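Local coordinates for protein cellulosomal scaffoldin (Acetivibrio cellulolyticus, PDB 4WI0) that binds a type II cohesin through its C-terminal X-module and dockerin, and probably hydrolyses cellulose through another domain of the full-length protein, at residues B[8-13]-B[24-29]; B[125-128]-B[132-135]. The protein carries 1 engineered substitution. All coordinates share one frame; numbering follows the deposited sequence.

Contact 1 (B[8-13]-B[24-29]); sequences INPDFV and AGFTVE
Ile8 lays its CG2 methyl over one face of the Phe26 ring. The methyl carbon is 3.7 Å from the ring centroid and only 16° off the ring normal, a CH-pi contact. It leans toward the CG side of the ring, with CG2 of Ile8 3.6 Å from CG of Phe26. The two branches of Ile8 divide the work. CG2 stands anti to the backbone N and takes the ring, while CG1 lies 4.1 Å from CG2 of Val28. Pro10 adds a looser touch, its CD 4.3 Å from CE2 of Phe26. The contact is apolar and buried.

Further out, Tyr64 meets the Phe26 ring edge-to-face and Lys61 makes a cation-pi contact with it. Met89 touches both Ile8 and Phe26. The backbones are held separately: Ile8 pairs with Gly43 and Asn9 with Ile87 and Met89, whereas Phe26 N bonds to Thr39 OG1. Asn9 ND2 turns back to Ile8 O at 2.9 Å, approaching from above the carbonyl plane. Ile8 and Pro10 on strand 2-10 thus meet Phe26, just before strand 27-31, and Val28 on it. These two strands belong to the two sheets of the X-module beta-sandwich.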
ATOM      1  N   ILE B   8       9.323 -18.671   9.301  1.00 17.98           N
ATOM      2  CA  ILE B   8       9.276 -17.729   8.183  1.00 17.52           C
ATOM      3  C   ILE B   8       8.130 -16.745   8.466  1.00 18.45           C
ATOM      4  O   ILE B   8       7.049 -17.172   8.867  1.00 18.85           O
ATOM      5  CB  ILE B   8       8.980 -18.440   6.829  1.00 17.22           C
ATOM      6  CG1 ILE B   8       9.862 -19.685   6.601  1.00 17.15           C
ATOM      7  CG2 ILE B   8       9.092 -17.462   5.668  1.00 16.53           C
ATOM      8  CD1 ILE B   8      11.331 -19.421   6.366  1.00 16.64           C
ATOM      9  N   ASN B   9       8.374 -15.447   8.264  1.00 18.39           N
ATOM     10  CA  ASN B   9       7.348 -14.400   8.351  1.00 18.73           C
ATOM     11  C   ASN B   9       7.418 -13.513   7.099  1.00 18.60           C
ATOM     12  O   ASN B   9       8.505 -13.242   6.603  1.00 17.43           O
ATOM     13  CB  ASN B   9       7.621 -13.474   9.546  1.00 19.33           C
ATOM     14  CG  ASN B   9       7.053 -13.964  10.875  1.00 20.17           C
ATOM     15  OD1 ASN B   9       7.077 -13.203  11.839  1.00 21.77           O
ATOM     16  ND2 ASN B   9       6.578 -15.206  10.959  1.00 20.42           N
ATOM     17  N   PRO B  10       6.266 -13.025   6.605  1.00 19.06           N
ATOM     18  CA  PRO B  10       6.344 -12.023   5.527  1.00 19.00           C
ATOM     19  C   PRO B  10       6.829 -10.688   6.081  1.00 19.36           C
ATOM     20  O   PRO B  10       6.572 -10.392   7.259  1.00 20.00           O
ATOM     21  CB  PRO B  10       4.895 -11.919   5.046  1.00 18.98           C
ATOM     22  CG  PRO B  10       4.084 -12.289   6.236  1.00 19.69           C
ATOM     23  CD  PRO B  10       4.874 -13.315   6.993  1.00 19.44           C
ATOM     24  N   ASP B  11       7.532  -9.895   5.268  1.00 18.29           N
ATOM     25  CA  ASP B  11       8.016  -8.586   5.714  1.00 19.27           C
ATOM     26  C   ASP B  11       6.950  -7.480   5.566  1.00 20.28           C
ATOM     27  O   ASP B  11       7.077  -6.566   4.743  1.00 19.69           O
ATOM     28  CB  ASP B  11       9.318  -8.197   4.988  1.00 19.47           C
ATOM     29  CG  ASP B  11       9.942  -6.936   5.549  1.00 19.92           C
ATOM     30  OD1 ASP B  11       9.588  -6.535   6.677  1.00 20.30           O
ATOM     31  OD2 ASP B  11      10.783  -6.330   4.865  1.00 20.35           O
ATOM     32  N   PHE B  12       5.901  -7.580   6.378  1.00 20.35           N
ATOM     33  CA  PHE B  12       4.907  -6.513   6.535  1.00 21.81           C
ATOM     34  C   PHE B  12       4.066  -6.792   7.783  1.00 23.68           C
ATOM     35  O   PHE B  12       3.982  -7.938   8.253  1.00 21.89           O
ATOM     36  CB  PHE B  12       4.011  -6.331   5.285  1.00 21.06           C
ATOM     37  CG  PHE B  12       3.262  -7.577   4.854  1.00 20.88           C
ATOM     38  CD1 PHE B  12       2.125  -8.007   5.535  1.00 21.76           C
ATOM     39  CD2 PHE B  12       3.664  -8.287   3.737  1.00 20.76           C
ATOM     40  CE1 PHE B  12       1.440  -9.137   5.130  1.00 21.68           C
ATOM     41  CE2 PHE B  12       2.978  -9.415   3.324  1.00 20.99           C
ATOM     42  CZ  PHE B  12       1.869  -9.845   4.020  1.00 21.02           C
ATOM     43  N   VAL B  13       3.459  -5.739   8.316  1.00 25.81           N
ATOM     44  CA  VAL B  13       2.708  -5.836   9.570  1.00 29.04           C
ATOM     45  C   VAL B  13       1.388  -6.587   9.364  1.00 29.22           C
ATOM     46  O   VAL B  13       0.704  -6.380   8.365  1.00 29.01           O
ATOM     47  CB  VAL B  13       2.476  -4.441  10.212  1.00 32.73           C
ATOM     48  CG1 VAL B  13       3.809  -3.737  10.449  1.00 32.62           C
ATOM     49  CG2 VAL B  13       1.563  -3.567   9.361  1.00 33.29           C
ATOM     50  N   ALA B  24       1.454 -18.892   6.670  1.00 24.92           N
ATOM     51  CA  ALA B  24       1.396 -20.243   6.144  1.00 24.65           C
ATOM     52  C   ALA B  24       1.768 -20.267   4.671  1.00 23.78           C
ATOM     53  O   ALA B  24       1.660 -19.253   3.977  1.00 24.25           O
ATOM     54  CB  ALA B  24      -0.000 -20.812   6.328  1.00 25.88           C
ATOM     55  N   GLY B  25       2.207 -21.433   4.208  1.00 23.11           N
ATOM     56  CA  GLY B  25       2.362 -21.694   2.787  1.00 22.99           C
ATOM     57  C   GLY B  25       3.722 -21.414   2.179  1.00 21.82           C
ATOM     58  O   GLY B  25       3.876 -21.551   0.972  1.00 23.65           O
ATOM     59  N   PHE B  26       4.706 -21.021   2.986  1.00 20.71           N
ATOM     60  CA  PHE B  26       6.078 -20.890   2.491  1.00 19.40           C
ATOM     61  C   PHE B  26       6.706 -22.284   2.399  1.00 20.21           C
ATOM     62  O   PHE B  26       6.653 -23.059   3.360  1.00 19.59           O
ATOM     63  CB  PHE B  26       6.922 -20.005   3.410  1.00 18.98           C
ATOM     64  CG  PHE B  26       6.514 -18.554   3.416  1.00 18.07           C
ATOM     65  CD1 PHE B  26       7.000 -17.675   2.459  1.00 17.86           C
ATOM     66  CD2 PHE B  26       5.659 -18.067   4.395  1.00 18.60           C
ATOM     67  CE1 PHE B  26       6.625 -16.340   2.465  1.00 17.37           C
ATOM     68  CE2 PHE B  26       5.275 -16.732   4.407  1.00 18.42           C
ATOM     69  CZ  PHE B  26       5.759 -15.868   3.443  1.00 17.79           C
ATOM     70  N   THR B  27       7.283 -22.605   1.238  1.00 20.28           N
ATOM     71  CA  THR B  27       7.940 -23.890   1.025  1.00 20.54           C
ATOM     72  C   THR B  27       9.440 -23.733   1.244  1.00 19.74           C
ATOM     73  O   THR B  27      10.083 -22.891   0.618  1.00 19.10           O
ATOM     74  CB  THR B  27       7.682 -24.420  -0.395  1.00 21.54           C
ATOM     75  OG1 THR B  27       6.272 -24.494  -0.624  1.00 22.34           O
ATOM     76  CG2 THR B  27       8.292 -25.790  -0.585  1.00 22.32           C
ATOM     77  N   VAL B  28       9.984 -24.552   2.140  1.00 19.74           N
ATOM     78  CA  VAL B  28      11.387 -24.500   2.502  1.00 19.39           C
ATOM     79  C   VAL B  28      12.030 -25.794   2.036  1.00 20.66           C
ATOM     80  O   VAL B  28      11.634 -26.871   2.464  1.00 21.19           O
ATOM     81  CB  VAL B  28      11.568 -24.356   4.027  1.00 18.97           C
ATOM     82  CG1 VAL B  28      13.040 -24.246   4.389  1.00 18.73           C
ATOM     83  CG2 VAL B  28      10.810 -23.142   4.533  1.00 18.50           C
ATOM     84  N   GLU B  29      13.010 -25.670   1.143  1.00 21.25           N
ATOM     85  CA  GLU B  29      13.675 -26.807   0.520  1.00 22.27           C
ATOM     86  C   GLU B  29      15.128 -26.822   0.962  1.00 22.18           C
ATOM     87  O   GLU B  29      15.764 -25.772   1.009  1.00 23.10           O
ATOM     88  CB  GLU B  29      13.629 -26.690  -1.016  1.00 23.87           C
ATOM     89  CG  GLU B  29      14.721 -27.506  -1.711  1.00 25.32           C
ATOM     90  CD  GLU B  29      14.647 -27.524  -3.227  1.00 26.90           C
ATOM     91  OE1 GLU B  29      14.148 -26.554  -3.851  1.00 25.55           O
ATOM     92  OE2 GLU B  29      15.136 -28.524  -3.791  1.00 28.34           O
TER

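Contact 2 (B[125-128]-B[132-135]). With CA (calcium ion), chain D.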
ATOM      1  N   TYR B 125     -11.588  -7.742  -7.944  1.00 32.76           N
ATOM      2  CA  TYR B 125     -10.620  -8.123  -6.916  1.00 30.80           C
ATOM      3  C   TYR B 125     -10.026  -9.517  -7.164  1.00 31.21           C
ATOM      4  O   TYR B 125     -10.745 -10.462  -7.470  1.00 32.85           O
ATOM      5  CB  TYR B 125     -11.302  -8.073  -5.552  1.00 30.07           C
ATOM      6  CG  TYR B 125     -10.516  -8.628  -4.386  1.00 28.58           C
ATOM      7  CD1 TYR B 125     -10.482 -10.000  -4.134  1.00 28.79           C
ATOM      8  CD2 TYR B 125      -9.854  -7.779  -3.501  1.00 27.22           C
ATOM      9  CE1 TYR B 125      -9.788 -10.511  -3.052  1.00 27.77           C
ATOM     10  CE2 TYR B 125      -9.158  -8.283  -2.415  1.00 26.59           C
ATOM     11  CZ  TYR B 125      -9.134  -9.650  -2.197  1.00 26.81           C
ATOM     12  OH  TYR B 125      -8.452 -10.163  -1.129  1.00 26.43           O
ATOM     13  N   GLN B 126      -8.709  -9.634  -7.020  1.00 30.58           N
ATOM     14  CA  GLN B 126      -8.027 -10.923  -7.090  1.00 30.65           C
ATOM     15  C   GLN B 126      -7.210 -11.109  -5.820  1.00 27.78           C
ATOM     16  O   GLN B 126      -6.340 -10.291  -5.514  1.00 27.36           O
ATOM     17  CB  GLN B 126      -7.104 -10.978  -8.305  1.00 33.00           C
ATOM     18  CG  GLN B 126      -7.777 -10.685  -9.639  1.00 35.42           C
ATOM     19  CD  GLN B 126      -6.764 -10.422 -10.748  1.00 36.28           C
ATOM     20  OE1 GLN B 126      -5.664 -10.981 -10.746  1.00 36.59           O
ATOM     21  NE2 GLN B 126      -7.127  -9.561 -11.696  1.00 37.09           N
ATOM     22  N   VAL B 127      -7.478 -12.186  -5.091  1.00 26.63           N
ATOM     23  CA  VAL B 127      -6.856 -12.410  -3.783  1.00 25.56           C
ATOM     24  C   VAL B 127      -5.318 -12.350  -3.833  1.00 23.53           C
ATOM     25  O   VAL B 127      -4.687 -11.880  -2.894  1.00 21.61           O
ATOM     26  CB  VAL B 127      -7.349 -13.732  -3.135  1.00 26.96           C
ATOM     27  CG1 VAL B 127      -6.817 -14.951  -3.876  1.00 27.21           C
ATOM     28  CG2 VAL B 127      -6.969 -13.781  -1.664  1.00 26.99           C
ATOM     29  N   GLY B 128      -4.728 -12.803  -4.937  1.00 23.48           N
ATOM     30  CA  GLY B 128      -3.279 -12.740  -5.129  1.00 22.12           C
ATOM     31  C   GLY B 128      -2.665 -11.352  -5.101  1.00 21.02           C
ATOM     32  O   GLY B 128      -1.502 -11.194  -4.720  1.00 21.27           O
ATOM     33  N   ASN B 132      -1.291  -8.292   1.698  1.00 17.99           N
ATOM     34  CA  ASN B 132      -1.443  -8.464   3.151  1.00 18.71           C
ATOM     35  C   ASN B 132      -2.724  -9.191   3.584  1.00 19.72           C
ATOM     36  O   ASN B 132      -2.990  -9.315   4.776  1.00 20.63           O
ATOM     37  CB  ASN B 132      -1.286  -7.128   3.903  1.00 18.77           C
ATOM     38  CG  ASN B 132      -2.393  -6.119   3.595  1.00 19.09           C
ATOM     39  OD1 ASN B 132      -3.326  -6.384   2.830  1.00 19.51           O
ATOM     40  ND2 ASN B 132      -2.263  -4.933   4.171  1.00 19.07           N
ATOM     41  N   ARG B 133      -3.489  -9.666   2.603  1.00 20.72           N
ATOM     42  CA  ARG B 133      -4.738 -10.420   2.808  1.00 21.99           C
ATOM     43  C   ARG B 133      -5.731  -9.778   3.785  1.00 22.62           C
ATOM     44  O   ARG B 133      -6.411 -10.484   4.539  1.00 23.87           O
ATOM     45  CB  ARG B 133      -4.431 -11.871   3.206  1.00 22.98           C
ATOM     46  CG  ARG B 133      -3.737 -12.674   2.116  1.00 23.03           C
ATOM     47  CD  ARG B 133      -4.596 -12.853   0.867  1.00 24.08           C
ATOM     48  NE  ARG B 133      -4.053 -13.894  -0.011  1.00 24.96           N
ATOM     49  CZ  ARG B 133      -3.003 -13.757  -0.827  1.00 24.75           C
ATOM     50  NH1 ARG B 133      -2.338 -12.604  -0.925  1.00 23.21           N
ATOM     51  NH2 ARG B 133      -2.620 -14.792  -1.565  1.00 25.44           N
ATOM     52  N   ASP B 134      -5.844  -8.450   3.752  1.00 22.04           N
ATOM     53  CA  ASP B 134      -6.849  -7.762   4.582  1.00 22.66           C
ATOM     54  C   ASP B 134      -8.204  -7.613   3.881  1.00 22.93           C
ATOM     55  O   ASP B 134      -9.095  -6.943   4.399  1.00 23.62           O
ATOM     56  CB  ASP B 134      -6.340  -6.402   5.093  1.00 22.46           C
ATOM     57  CG  ASP B 134      -6.049  -5.386   3.970  1.00 21.54           C
ATOM     58  OD1 ASP B 134      -6.259  -5.670   2.764  1.00 19.79           O
ATOM     59  OD2 ASP B 134      -5.601  -4.271   4.327  1.00 21.56           O
ATOM     60  N   GLY B 135      -8.357  -8.235   2.713  1.00 22.42           N
ATOM     61  CA  GLY B 135      -9.628  -8.234   1.985  1.00 23.28           C
ATOM     62  C   GLY B 135      -9.849  -7.006   1.122  1.00 22.79           C
ATOM     63  O   GLY B 135     -10.973  -6.735   0.705  1.00 23.72           O
TER
HETATM   64 CA    CA D 202      -4.553  -5.545   1.066  1.00 19.93          CA
HETATM   65  O   HOH W   1      -0.157 -12.507  -2.718  1.00 26.26           O
HETATM   66  O   HOH W   2      -4.726  -3.268   1.939  1.00 20.01           O
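Arg133 and Val127 cross at about a right angle. CG2 of Val127 sits 3.4 Å from NE of Arg133 and also touches its CD. The bend of the Arg133 chain at chi2 (-64°) carries the guanidinium over to Val127. One guanidinium face lies over the Val127 carbonyl, with Val127 O 3.1 Å from NH1. The angle is too poor for a hydrogen bond. NH1 instead bonds to Asp130 O and to water 1, a water lying in the guanidinium plane, off its edge. That water accepts from NH1 at 2.8 Å and donates to Gly128 O at 2.7 Å, bridging the two segments.

This is the calcium-binding loop of an EF-hand-like dockerin repeat. Asn132 OD1 binds the calcium at 2.3 Å and Asp134 OD1 at 2.4 Å. Asp130, Ala136, Asp141 and water 2 complete the site. With chi1 near +60° in both (66° and 63°), Asn132 and Asp134 bring their OD1 atoms to the same calcium. Their amide and carboxylate are also joined by a weak bond, Asn132 ND2 to Asp134 OD2. Water 2 binds the metal and donates to Asp134 OD2, tying the second carboxylate oxygen to the site.

At the other end of the contact, the Tyr125 ring comes obliquely against the Gly135 backbone, with CE2 of Tyr125 3.8 Å from C of Gly135. Its OH bonds to Asp130 OD2, which places Tyr125 in the second shell of the calcium. The same oxygen accepts the N-H of Gly135.

Contact 1 is buried close to the geometric centre of the molecule, while contact 2 lies at the surface. They hold different elements: contact 1 joins strands of two sheets in the X-module, and contact 2 closes a loop of the dockerin on itself. Their chemistry follows their place. In 8-13 with 24-29, a methyl, a ring and other apolar groups meet. In 125-128 with 132-135, a calcium ion, waters and backbone carbonyls do much of the work. Their centres are about 16 Å apart, yet they touch where CE1 of Phe12 packs 3.6 Å from CA of Asn132. The chain beyond strand 2-10 therefore reaches the calcium loop and links the two modules.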